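Side-chain contacts in Bm4233, isoform b (Brugia malayi, PDB 6ANY), which probably binds and transports sterols, as a secreted venom allergen-like protein of the CAP superfamily: residues T9-Q12 with R13-I16; R18-N21 with K22-L26; T101-G104 with K105-S109; K194-K197 with K198-L201. All coordinates share one frame; numbering follows the deposited sequence.

Contact 1 (T9-Q12 with R13-I16)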
loop_
_atom_site.group_PDB
_atom_site.type_symbol
_atom_site.label_atom_id
_atom_site.label_comp_id
_atom_site.label_asym_id
_atom_site.label_seq_id
_atom_site.Cartn_x
_atom_site.Cartn_y
_atom_site.Cartn_z
ATOM N N THR A 9 -7.892 4.025 15.115
ATOM C CA THR A 9 -8.700 3.006 15.792
ATOM C C THR A 9 -8.300 1.639 15.271
ATOM O O THR A 9 -7.706 1.564 14.238
ATOM C CB THR A 9 -10.183 3.195 15.523
ATOM O OG1 THR A 9 -10.431 3.119 14.097
ATOM C CG2 THR A 9 -10.659 4.511 16.143
ATOM N N PRO A 10 -8.624 0.551 15.997
ATOM C CA PRO A 10 -8.332 -0.761 15.503
ATOM C C PRO A 10 -8.975 -1.051 14.184
ATOM O O PRO A 10 -8.328 -1.686 13.302
ATOM C CB PRO A 10 -8.880 -1.680 16.585
ATOM C CG PRO A 10 -8.792 -0.829 17.869
ATOM C CD PRO A 10 -9.090 0.533 17.412
ATOM N N GLN A 11 -10.205 -0.594 14.027
ATOM C CA GLN A 11 -10.930 -0.779 12.789
ATOM C C GLN A 11 -10.349 -0.090 11.568
ATOM O O GLN A 11 -10.262 -0.656 10.484
ATOM C CB GLN A 11 -12.380 -0.354 12.942
ATOM C CG GLN A 11 -13.204 -0.896 11.782
ATOM C CD GLN A 11 -13.302 -2.454 11.686
ATOM O OE1 GLN A 11 -13.114 -3.206 12.708
ATOM N NE2 GLN A 11 -13.567 -2.953 10.421
ATOM N N GLN A 12 -9.883 1.112 11.749
ATOM C CA GLN A 12 -9.195 1.758 10.677
ATOM C C GLN A 12 -7.983 0.942 10.227
ATOM O O GLN A 12 -7.750 0.829 9.060
ATOM C CB GLN A 12 -8.811 3.164 11.073
ATOM C CG GLN A 12 -7.977 3.903 10.031
ATOM C CD GLN A 12 -8.703 5.003 9.260
ATOM O OE1 GLN A 12 -8.885 4.932 8.046
ATOM N NE2 GLN A 12 -9.112 6.018 9.976
ATOM N N ARG A 13 -7.212 0.401 11.150
ATOM C CA ARG A 13 -6.032 -0.357 10.822
ATOM C C ARG A 13 -6.417 -1.611 10.052
ATOM O O ARG A 13 -5.874 -1.898 9.001
ATOM C CB ARG A 13 -5.329 -0.760 12.088
ATOM C CG ARG A 13 -4.885 0.381 12.930
ATOM C CD ARG A 13 -4.149 -0.110 14.145
ATOM N NE ARG A 13 -3.633 1.002 14.951
ATOM C CZ ARG A 13 -4.162 1.448 16.074
ATOM N NH1 ARG A 13 -5.196 0.863 16.664
ATOM N NH2 ARG A 13 -3.604 2.473 16.657
ATOM N N LYS A 14 -7.436 -2.289 10.533
ATOM C CA LYS A 14 -7.938 -3.466 9.843
ATOM C C LYS A 14 -8.453 -3.174 8.446
ATOM O O LYS A 14 -8.191 -3.916 7.513
ATOM C CB LYS A 14 -9.100 -4.097 10.582
ATOM C CG LYS A 14 -8.731 -4.681 11.910
ATOM C CD LYS A 14 -9.942 -5.213 12.707
ATOM C CE LYS A 14 -9.964 -4.750 14.171
ATOM N NZ LYS A 14 -10.323 -5.886 15.098
ATOM N N ASP A 15 -9.236 -2.112 8.298
ATOM C CA ASP A 15 -9.779 -1.784 6.991
ATOM C C ASP A 15 -8.643 -1.509 5.966
ATOM O O ASP A 15 -8.743 -1.846 4.761
ATOM C CB ASP A 15 -10.716 -0.594 7.118
ATOM C CG ASP A 15 -12.014 -0.936 7.838
ATOM O OD1 ASP A 15 -12.246 -2.113 8.131
ATOM O OD2 ASP A 15 -12.810 -0.008 8.145
ATOM N N ILE A 16 -7.591 -0.861 6.430
ATOM C CA ILE A 16 -6.485 -0.523 5.547
ATOM C C ILE A 16 -5.818 -1.805 5.087
ATOM O O ILE A 16 -5.579 -1.967 3.889
ATOM C CB ILE A 16 -5.453 0.337 6.245
ATOM C CG1 ILE A 16 -5.971 1.751 6.310
ATOM C CG2 ILE A 16 -4.082 0.251 5.535
ATOM C CD1 ILE A 16 -5.251 2.615 7.322
#
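The start of helix 10-28 is capped by T9, and R13, one turn on, folds its side chain back over that cap. T9 OG1 accepts the N-H of Q12 at 3.1 Å in a fairly straight N-cap bond (161°), whereas T9 O receives only a weak bond from R13 N. P10 fills the first helical position, where no amide proton is needed. The R13 chain stays extended from CG to NE; CG passes 3.3 Å from T9 O, and the guanidinium reaches the backbone obliquely, NH1 3.5 Å from P10 N. E56 pairs with R13 NE, and F1 O takes NH1. Further round, Q11 throws CG anti to its backbone N (chi1 -165°) and bends at chi2, bringing NE2 to 2.8 Å from D15 OD1. The bond is weak, with amide and carboxylate planes 74° apart. Q11 OE1 lies 3.8 Å from K14 CD. Buried Q12 meets I16 through carbon, CG to CD1 at 4.1 Å, its amide being held by R96 O and G100 N. The buried side chains Q12 and R13 thus spend their polar ends on partners beyond this turn, and the charge of R13 is probably offset by E56; Q11 and D15 make a weak surface pair.

Contact 2 (R18-N21 with K22-L26)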
loop_
_atom_site.group_PDB
_atom_site.type_symbol
_atom_site.label_atom_id
_atom_site.label_comp_id
_atom_site.label_asym_id
_atom_site.label_seq_id
_atom_site.Cartn_x
_atom_site.Cartn_y
_atom_site.Cartn_z
ATOM N N ARG A 18 -6.994 -5.022 5.146
ATOM C CA ARG A 18 -7.912 -5.840 4.438
ATOM C C ARG A 18 -8.082 -5.335 3.028
ATOM O O ARG A 18 -7.971 -6.168 2.084
ATOM C CB ARG A 18 -9.297 -5.885 5.135
ATOM C CG ARG A 18 -9.221 -6.714 6.398
ATOM C CD ARG A 18 -10.335 -6.469 7.381
ATOM N NE ARG A 18 -10.102 -7.199 8.657
ATOM C CZ ARG A 18 -10.896 -7.141 9.742
ATOM N NH1 ARG A 18 -12.032 -6.401 9.776
ATOM N NH2 ARG A 18 -10.541 -7.827 10.808
ATOM N N GLN A 19 -8.234 -4.015 2.854
ATOM C CA GLN A 19 -8.297 -3.442 1.493
ATOM C C GLN A 19 -7.024 -3.688 0.657
ATOM O O GLN A 19 -7.102 -4.107 -0.493
ATOM C CB GLN A 19 -8.623 -1.916 1.490
ATOM C CG GLN A 19 -8.564 -1.275 0.109
ATOM C CD GLN A 19 -8.616 0.251 0.151
ATOM O OE1 GLN A 19 -7.744 0.881 0.773
ATOM N NE2 GLN A 19 -9.615 0.849 -0.497
ATOM N N ASN A 20 -5.875 -3.384 1.217
ATOM C CA ASN A 20 -4.609 -3.505 0.468
ATOM C C ASN A 20 -4.347 -4.988 0.111
ATOM O O ASN A 20 -3.902 -5.260 -0.966
ATOM C CB ASN A 20 -3.454 -2.911 1.275
ATOM C CG ASN A 20 -2.262 -2.485 0.402
ATOM O OD1 ASN A 20 -1.480 -1.618 0.854
ATOM N ND2 ASN A 20 -2.052 -3.135 -0.804
ATOM N N ASN A 21 -4.742 -5.920 0.978
ATOM C CA ASN A 21 -4.534 -7.338 0.743
ATOM C C ASN A 21 -5.548 -7.836 -0.260
ATOM O O ASN A 21 -5.242 -8.698 -1.080
ATOM C CB ASN A 21 -4.644 -8.168 1.998
ATOM C CG ASN A 21 -3.423 -8.146 2.827
ATOM O OD1 ASN A 21 -2.286 -7.979 2.307
ATOM N ND2 ASN A 21 -3.616 -8.250 4.136
ATOM N N LYS A 22 -6.767 -7.343 -0.190
ATOM C CA LYS A 22 -7.751 -7.630 -1.252
ATOM C C LYS A 22 -7.268 -7.186 -2.647
ATOM O O LYS A 22 -7.354 -7.954 -3.629
ATOM C CB LYS A 22 -9.085 -6.968 -0.962
ATOM C CG LYS A 22 -10.089 -7.096 -2.099
ATOM C CD LYS A 22 -11.464 -6.649 -1.594
ATOM C CE LYS A 22 -12.564 -6.653 -2.661
ATOM N NZ LYS A 22 -13.922 -6.824 -2.068
ATOM N N PHE A 23 -6.750 -5.958 -2.721
ATOM C CA PHE A 23 -6.149 -5.483 -3.949
ATOM C C PHE A 23 -5.083 -6.427 -4.453
ATOM O O PHE A 23 -5.057 -6.747 -5.630
ATOM C CB PHE A 23 -5.566 -4.070 -3.793
ATOM C CG PHE A 23 -6.603 -2.963 -3.764
ATOM C CD1 PHE A 23 -7.803 -3.077 -4.441
ATOM C CD2 PHE A 23 -6.344 -1.794 -3.096
ATOM C CE1 PHE A 23 -8.743 -2.042 -4.423
ATOM C CE2 PHE A 23 -7.260 -0.746 -3.064
ATOM C CZ PHE A 23 -8.452 -0.854 -3.745
ATOM N N ARG A 24 -4.194 -6.827 -3.556
ATOM C CA ARG A 24 -3.087 -7.676 -3.912
ATOM C C ARG A 24 -3.546 -8.996 -4.434
ATOM O O ARG A 24 -3.056 -9.456 -5.452
ATOM C CB ARG A 24 -2.166 -7.848 -2.718
ATOM C CG ARG A 24 -1.220 -6.667 -2.588
ATOM C CD ARG A 24 -0.723 -6.500 -1.173
ATOM N NE ARG A 24 0.462 -7.299 -0.874
ATOM C CZ ARG A 24 1.726 -6.953 -1.116
ATOM N NH1 ARG A 24 2.026 -5.756 -1.617
ATOM N NH2 ARG A 24 2.715 -7.779 -0.734
ATOM N N SER A 25 -4.516 -9.604 -3.756
ATOM C CA SER A 25 -5.086 -10.879 -4.193
ATOM C C SER A 25 -5.789 -10.773 -5.544
ATOM O O SER A 25 -5.551 -11.593 -6.465
ATOM C CB SER A 25 -6.019 -11.412 -3.108
ATOM O OG SER A 25 -6.686 -12.531 -3.579
ATOM N N LEU A 26 -6.632 -9.763 -5.712
ATOM C CA LEU A 26 -7.285 -9.521 -7.025
ATOM C C LEU A 26 -6.257 -9.363 -8.104
ATOM O O LEU A 26 -6.401 -9.925 -9.172
ATOM C CB LEU A 26 -8.175 -8.292 -7.005
ATOM C CG LEU A 26 -9.483 -8.432 -6.219
ATOM C CD1 LEU A 26 -10.185 -7.107 -6.194
ATOM C CD2 LEU A 26 -10.465 -9.450 -6.797
#
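Q19 and F23, one turn apart on helix 10-28, run side by side and point the same way, with the glutamine amide only 21° from the plane of the ring. CG of Q19 comes 3.5 Å from F23 CE2, and its NE2 lies 3.8 Å from F23 CZ. That amide is not idle: NE2 donates to T101 O on helix 99-108, whose W108 stacks on the F23 ring. N20 and R24 cross with their flat groups nearly perpendicular, N20 ND2 resting 3.6 Å from R24 CD on the aliphatic part of the chain. Both then turn to the same acceptor, M138 O, which receives N20 ND2 and R24 NH1. The bend of R24 at chi3 (87°) carries its guanidinium off the helix, where NH1 also meets W140 O and NH2 meets L47 O. N21 OD1 accepts L49 N and leaves R24 CD at 4.1 Å, a loose contact. S25 OG is bonded to S199 O. Beneath the side chains the backbone ladder is regular: K22 N to R18 O is 2.8 Å, F23 N to Q19 O 2.9 Å and S25 N to N21 O 2.9 Å. Across this pair of segments the side chains therefore meet mainly through carbon, while their polar ends serve main-chain groups of other parts of the fold. For buried R24, donating to three carbonyl oxygens probably compensates the charge of its guanidinium.

Contact 3 (T101-G104 with K105-S109)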
loop_
_atom_site.group_PDB
_atom_site.type_symbol
_atom_site.label_atom_id
_atom_site.label_comp_id
_atom_site.label_asym_id
_atom_site.label_seq_id
_atom_site.Cartn_x
_atom_site.Cartn_y
_atom_site.Cartn_z
ATOM N N THR A 101 -8.686 3.924 3.573
ATOM C CA THR A 101 -9.220 3.191 2.437
ATOM C C THR A 101 -9.462 4.129 1.250
ATOM O O THR A 101 -9.393 3.721 0.063
ATOM C CB THR A 101 -10.525 2.418 2.797
ATOM O OG1 THR A 101 -11.468 3.278 3.474
ATOM C CG2 THR A 101 -10.202 1.190 3.610
ATOM N N GLU A 102 -9.784 5.377 1.538
ATOM C CA GLU A 102 -9.867 6.335 0.476
ATOM C C GLU A 102 -8.482 6.584 -0.105
ATOM O O GLU A 102 -8.320 6.722 -1.347
ATOM C CB GLU A 102 -10.477 7.661 0.978
ATOM C CG GLU A 102 -12.015 7.674 1.100
ATOM C CD GLU A 102 -12.667 7.298 -0.244
ATOM O OE1 GLU A 102 -12.590 8.071 -1.222
ATOM O OE2 GLU A 102 -13.132 6.147 -0.361
ATOM N N ALA A 103 -7.485 6.690 0.770
ATOM C CA ALA A 103 -6.137 6.839 0.293
ATOM C C ALA A 103 -5.638 5.648 -0.534
ATOM O O ALA A 103 -4.896 5.832 -1.477
ATOM C CB ALA A 103 -5.187 7.063 1.450
ATOM N N GLY A 104 -6.055 4.451 -0.190
ATOM C CA GLY A 104 -5.572 3.228 -0.856
ATOM C C GLY A 104 -6.202 3.199 -2.204
ATOM O O GLY A 104 -5.563 2.875 -3.187
ATOM N N LYS A 105 -7.446 3.607 -2.291
ATOM C CA LYS A 105 -8.156 3.652 -3.606
ATOM C C LYS A 105 -7.488 4.677 -4.535
ATOM O O LYS A 105 -7.298 4.440 -5.729
ATOM C CB LYS A 105 -9.611 4.042 -3.415
ATOM C CG LYS A 105 -10.528 2.877 -3.169
ATOM C CD LYS A 105 -11.826 3.287 -2.494
ATOM C CE LYS A 105 -12.647 4.129 -3.429
ATOM N NZ LYS A 105 -13.738 4.758 -2.622
ATOM N N SER A 106 -7.084 5.779 -3.977
ATOM C CA SER A 106 -6.437 6.823 -4.740
ATOM C C SER A 106 -5.074 6.386 -5.265
ATOM O O SER A 106 -4.823 6.412 -6.431
ATOM C CB SER A 106 -6.282 8.074 -3.913
ATOM O OG SER A 106 -5.541 8.997 -4.637
ATOM N N TRP A 107 -4.245 5.894 -4.399
ATOM C CA TRP A 107 -2.918 5.330 -4.813
ATOM C C TRP A 107 -3.052 4.190 -5.814
ATOM O O TRP A 107 -2.348 4.132 -6.857
ATOM C CB TRP A 107 -2.131 4.859 -3.582
ATOM C CG TRP A 107 -1.889 5.974 -2.581
ATOM C CD1 TRP A 107 -1.783 7.280 -2.857
ATOM C CD2 TRP A 107 -1.779 5.854 -1.146
ATOM N NE1 TRP A 107 -1.541 8.023 -1.692
ATOM C CE2 TRP A 107 -1.550 7.158 -0.626
ATOM C CE3 TRP A 107 -1.854 4.792 -0.259
ATOM C CZ2 TRP A 107 -1.404 7.406 0.736
ATOM C CZ3 TRP A 107 -1.708 5.036 1.085
ATOM C CH2 TRP A 107 -1.517 6.355 1.565
ATOM N N TRP A 108 -3.962 3.292 -5.494
ATOM C CA TRP A 108 -4.175 2.104 -6.311
ATOM C C TRP A 108 -4.719 2.461 -7.679
ATOM O O TRP A 108 -4.391 1.764 -8.681
ATOM C CB TRP A 108 -5.094 1.106 -5.603
ATOM C CG TRP A 108 -5.047 -0.238 -6.257
ATOM C CD1 TRP A 108 -5.830 -0.667 -7.324
ATOM C CD2 TRP A 108 -4.147 -1.322 -5.952
ATOM N NE1 TRP A 108 -5.463 -1.952 -7.657
ATOM C CE2 TRP A 108 -4.446 -2.375 -6.836
ATOM C CE3 TRP A 108 -3.115 -1.499 -5.033
ATOM C CZ2 TRP A 108 -3.806 -3.592 -6.774
ATOM C CZ3 TRP A 108 -2.478 -2.715 -4.990
ATOM C CH2 TRP A 108 -2.796 -3.719 -5.874
ATOM N N SER A 109 -5.484 3.562 -7.770
ATOM C CA SER A 109 -6.100 3.956 -9.029
ATOM C C SER A 109 -5.060 4.276 -10.107
ATOM O O SER A 109 -5.397 4.382 -11.297
ATOM C CB SER A 109 -7.011 5.205 -8.851
ATOM O OG SER A 109 -6.228 6.431 -8.732
#
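E102 and K105 form the charged contact of this stretch of helix 99-108: K105 NZ donates to OE2 at 2.7 Å, using the syn lone pair of the carboxylate. The two chains lie alongside each other, and the turn of K105 at chi3 (67°) brings the ammonium round to the acid. Among the main-chain bonds, W107 N to A103 O (3.0 Å) is almost straight. K105 N reaches T101 O at 3.1 Å from above the carbonyl plane, 39° out of it. S109 OG turns back to donate to S106 O at 2.7 Å, in the carbonyl plane and on a lone pair. The aromatic contact is a CH-pi one. W107 keeps CG beside its backbone N, laying the indole back along the helix so that A103 CB sits over the six-membered ring, 3.9 Å from its centroid and 16° off the normal. A103 O overlies the same face nearer the rim, and W107 NE1 is tied to V83 O. W108 departs the other way, touching L27 and meeting F135 edge-to-face. W107 packs on strands 80-87 and 159-167 and also touches helix 133-138, while W108 lies between helices 10-28 and 133-138, layering of helix on sheet characteristic of the alpha-beta-alpha sandwich of the CAP fold.

Contact 4 (K194-K197 with K198-L201). With SO4 (sulfate ion), chain D.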
loop_
_atom_site.group_PDB
_atom_site.type_symbol
_atom_site.label_atom_id
_atom_site.label_comp_id
_atom_site.label_asym_id
_atom_site.label_seq_id
_atom_site.Cartn_x
_atom_site.Cartn_y
_atom_site.Cartn_z
ATOM N N LYS A 194 4.218 -20.670 4.086
ATOM C CA LYS A 194 2.904 -20.555 4.630
ATOM C C LYS A 194 2.014 -19.766 3.701
ATOM O O LYS A 194 2.351 -18.629 3.307
ATOM C CB LYS A 194 2.957 -19.921 6.024
ATOM C CG LYS A 194 1.640 -19.959 6.748
ATOM C CD LYS A 194 1.294 -21.385 7.042
ATOM C CE LYS A 194 -0.091 -21.533 7.666
ATOM N NZ LYS A 194 -1.113 -21.983 6.697
ATOM N N CYS A 195 0.877 -20.368 3.340
ATOM C CA CYS A 195 -0.010 -19.803 2.322
ATOM C C CYS A 195 -1.335 -19.484 2.964
ATOM O O CYS A 195 -1.876 -20.301 3.726
ATOM C CB CYS A 195 -0.210 -20.795 1.146
ATOM S SG CYS A 195 -1.538 -20.312 0.010
ATOM N N ALA A 196 -1.857 -18.295 2.651
ATOM C CA ALA A 196 -3.191 -17.924 3.006
ATOM C C ALA A 196 -4.047 -18.346 1.850
ATOM O O ALA A 196 -4.058 -17.675 0.814
ATOM C CB ALA A 196 -3.268 -16.440 3.194
ATOM N N LYS A 197 -4.717 -19.477 1.991
ATOM C CA LYS A 197 -5.381 -20.165 0.882
ATOM C C LYS A 197 -6.610 -19.357 0.355
ATOM O O LYS A 197 -6.835 -19.348 -0.836
ATOM C CB LYS A 197 -5.767 -21.584 1.291
ATOM C CG LYS A 197 -6.408 -22.454 0.202
ATOM C CD LYS A 197 -6.515 -23.930 0.655
ATOM C CE LYS A 197 -6.997 -24.868 -0.459
ATOM N NZ LYS A 197 -6.090 -24.782 -1.645
ATOM N N LYS A 198 -7.368 -18.716 1.240
ATOM C CA LYS A 198 -8.481 -17.894 0.820
ATOM C C LYS A 198 -8.060 -16.795 -0.123
ATOM O O LYS A 198 -8.727 -16.581 -1.111
ATOM C CB LYS A 198 -9.235 -17.242 1.997
ATOM C CG LYS A 198 -10.336 -18.114 2.593
ATOM C CD LYS A 198 -10.977 -17.421 3.794
ATOM C CE LYS A 198 -10.044 -17.387 5.013
ATOM N NZ LYS A 198 -10.415 -18.412 6.033
ATOM N N SER A 199 -6.934 -16.151 0.152
ATOM C CA SER A 199 -6.508 -15.040 -0.674
ATOM C C SER A 199 -5.507 -15.446 -1.740
ATOM O O SER A 199 -5.320 -14.727 -2.705
ATOM C CB SER A 199 -5.963 -13.921 0.221
ATOM O OG SER A 199 -4.829 -14.322 0.915
ATOM N N GLY A 200 -4.786 -16.556 -1.545
ATOM C CA GLY A 200 -3.712 -16.944 -2.461
ATOM C C GLY A 200 -2.444 -16.139 -2.184
ATOM O O GLY A 200 -1.517 -16.120 -2.980
ATOM N N LEU A 201 -2.361 -15.455 -1.051
ATOM C CA LEU A 201 -1.162 -14.676 -0.702
ATOM C C LEU A 201 -0.350 -15.429 0.299
ATOM O O LEU A 201 -0.896 -16.186 1.087
ATOM C CB LEU A 201 -1.565 -13.329 -0.072
ATOM C CG LEU A 201 -2.472 -12.359 -0.829
ATOM C CD1 LEU A 201 -2.975 -11.292 0.111
ATOM C CD2 LEU A 201 -1.758 -11.709 -1.959
HETATM S S SO4 D . -6.268 -19.464 5.233
HETATM O O1 SO4 D . -6.993 -19.640 6.505
HETATM O O2 SO4 D . -5.738 -18.100 5.264
HETATM O O3 SO4 D . -5.132 -20.393 4.995
HETATM O O4 SO4 D . -7.296 -19.507 4.178
#
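A196 faces both G200 and L201, a G1 beta bulge, and the turn it closes holds a sulfate, probably from the crystallisation liquor, on its main-chain amides. A196 N donates to L201 O at 2.8 Å. In return A196 O draws in several N-H groups: G200 N at 2.7 Å, nearly in line with the carbonyl bond, with weak additions from S199 N at 3.3 Å and from L201 N. The positive phi of G200 (79°) carries the chain through this corner. S199 turns OG between its own N and carbonyl carbon (chi1 64°), which puts the oxygen 3.5 Å from A196 CB and lets it take a weak bond from L201 N at 3.4 Å. On the outer side of the turn, K197 N reaches sulfate O3 at 3.2 Å and K198 N reaches O4 at 3.0 Å, with R203 NH2 as a further donor. The K198 chain bends alongside the anion, its NZ 3.7 Å from O1. K197 sends its own NZ away to K185 O. The hairpin is tied down by the C195-C184 disulfide, and L201 packs on N21, R24 and I28 of helix 10-28. Two consecutive amides pointing outward beside lysine and arginine make a small anion-binding corner; the sulfate would probably offset part of their positive charge, while the carbonyl of A196 gathers the donors on the inner side.

Contacts 1 and 2 follow each other on helix 10-28, their centres 14 Å apart, the first at its capped start. Contact 3 comes later in the chain, on helix 99-108, about 15 Å from contact 1 and 12 Å from contact 2 between centres; D15 O touches T101 CG2 across the helix pair. Contact 4, last in order, lies in the small C-terminal hairpin, centred 12 Å from contact 2, which it touches, and 23 Å from contact 3, which it does not. Helix 10-28 is therefore the shared element: it carries two contacts, packs against the helix of the third and receives L201 from the fourth, joining the disulfide-bonded C-terminal hairpin to the CAP core.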